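Local atomic coordinates of branched-chain-amino-acid aminotransferase (Deinococcus radiodurans, PDB entry 3UZO), a protein that probably transfers the amino group between leucine, isoleucine or valine and 2-oxoglutarate, using pyridoxal 5'-phosphate as cofactor. Residues D287-I290 and D291-G294. Residues are numbered along the deposited sequence; the frame is centred on the assembly and turned at random.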
loop_
_atom_site.group_PDB
_atom_site.type_symbol
_atom_site.label_atom_id
_atom_site.label_comp_id
_atom_site.label_asym_id
_atom_site.label_seq_id
_atom_site.Cartn_x
_atom_site.Cartn_y
_atom_site.Cartn_z
ATOM N N ASP A 287 2.331 23.160 -13.688
ATOM C CA ASP A 287 1.208 22.387 -14.184
ATOM C C ASP A 287 1.278 22.125 -15.675
ATOM O O ASP A 287 1.685 22.980 -16.453
ATOM C CB ASP A 287 -0.118 23.092 -13.879
ATOM C CG ASP A 287 -0.434 23.131 -12.406
ATOM O OD1 ASP A 287 -0.303 22.084 -11.740
ATOM O OD2 ASP A 287 -0.831 24.207 -11.915
ATOM N N ILE A 288 0.886 20.920 -16.059
ATOM C CA ILE A 288 0.837 20.539 -17.460
ATOM C C ILE A 288 -0.550 19.925 -17.603
ATOM O O ILE A 288 -0.764 18.778 -17.218
ATOM C CB ILE A 288 1.908 19.491 -17.807
ATOM C CG1 ILE A 288 3.302 20.064 -17.524
ATOM C CG2 ILE A 288 1.768 19.070 -19.267
ATOM C CD1 ILE A 288 4.452 19.220 -18.064
ATOM N N ARG A 289 -1.494 20.704 -18.121
ATOM C CA ARG A 289 -2.866 20.228 -18.297
ATOM C C ARG A 289 -2.919 19.187 -19.409
ATOM O O ARG A 289 -2.212 19.310 -20.413
ATOM C CB ARG A 289 -3.795 21.403 -18.636
ATOM C CG ARG A 289 -3.939 22.445 -17.524
ATOM C CD ARG A 289 -4.836 23.603 -17.963
ATOM N NE ARG A 289 -6.171 23.142 -18.337
ATOM C CZ ARG A 289 -7.168 22.943 -17.479
ATOM N NH1 ARG A 289 -6.996 23.171 -16.184
ATOM N NH2 ARG A 289 -8.340 22.503 -17.920
ATOM N N ILE A 290 -3.749 18.160 -19.240
ATOM C CA ILE A 290 -3.845 17.124 -20.262
ATOM C C ILE A 290 -4.499 17.628 -21.533
ATOM O O ILE A 290 -4.457 16.951 -22.554
ATOM C CB ILE A 290 -4.639 15.876 -19.795
ATOM C CG1 ILE A 290 -5.412 16.178 -18.514
ATOM C CG2 ILE A 290 -3.701 14.693 -19.652
ATOM C CD1 ILE A 290 -6.636 17.023 -18.737
ATOM N N ASP A 291 -5.094 18.815 -21.476
ATOM C CA ASP A 291 -5.764 19.368 -22.648
ATOM C C ASP A 291 -4.891 20.360 -23.419
ATOM O O ASP A 291 -5.339 20.967 -24.392
ATOM C CB ASP A 291 -7.083 20.032 -22.229
ATOM C CG ASP A 291 -6.879 21.392 -21.585
ATOM O OD1 ASP A 291 -5.991 21.528 -20.716
ATOM O OD2 ASP A 291 -7.616 22.332 -21.945
ATOM N N GLU A 292 -3.645 20.531 -22.989
ATOM C CA GLU A 292 -2.739 21.451 -23.673
ATOM C C GLU A 292 -1.455 20.764 -24.098
ATOM O O GLU A 292 -0.383 21.355 -24.050
ATOM C CB GLU A 292 -2.410 22.654 -22.786
ATOM C CG GLU A 292 -1.885 22.293 -21.414
ATOM C CD GLU A 292 -1.508 23.515 -20.593
ATOM O OE1 GLU A 292 -2.140 24.578 -20.786
ATOM O OE2 GLU A 292 -0.593 23.403 -19.748
ATOM N N LEU A 293 -1.571 19.508 -24.508
ATOM C CA LEU A 293 -0.414 18.740 -24.953
ATOM C C LEU A 293 0.225 19.354 -26.196
ATOM O O LEU A 293 1.425 19.209 -26.420
ATOM C CB LEU A 293 -0.837 17.297 -25.245
ATOM C CG LEU A 293 -0.576 16.214 -24.186
ATOM C CD1 LEU A 293 -0.757 16.757 -22.781
ATOM C CD2 LEU A 293 -1.507 15.035 -24.450
ATOM N N GLY A 294 -0.586 20.043 -26.999
ATOM C CA GLY A 294 -0.086 20.659 -28.223
ATOM C C GLY A 294 0.952 21.731 -27.969
ATOM O O GLY A 294 1.639 22.191 -28.884
HETATM O O HOH W 1 -3.990 17.886 -25.432
#
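Arg289 meets both Asp291 and Glu292 within a type I beta turn that runs from Arg289 to Glu292. The turn lies in the loop between strands 282-286 and 296-302 of the class-IV aminotransferase chain, away from the cofactor and substrate sites. A backbone hydrogen bond from Glu292 N to Arg289 O, 3.2 Å, closes it. The Arg289 side chain runs alongside that of Asp291, and both point the same way. A bend at chi3 (59°) swings NE to the Asp291 carboxylate. Arg289 and Asp291 form a salt bridge, with Arg289 NE 2.9 Å from Asp291 OD1. NE comes to the syn side of OD1, somewhat out of the carboxylate plane. The guanidinium and carboxylate planes are nearly perpendicular, 83° apart. Glu292 instead crosses Arg289 at about a right angle. Its CG packs 3.5 Å from Arg289 CB. From there the chain runs extended, chi2 177°, and carries the carboxylate back to the start of the turn. Glu292 OE2 accepts a hydrogen bond from Arg289 N at 3.3 Å, reached from above the carboxylate plane. The turn is thus closed twice, once by backbone and once by side chain. Outside it, backbone bonds tie Ile288 to Ile236 and Ile290 to Thr234, while Ile288 packs on Val255 and Pro257 of strand 253-257. Leu293 lays CD1 3.7 Å from Ile290 O. One water spans Ile290 and Leu293, donating to Ile290 O and accepting from Leu293 N, each at 3.1 Å.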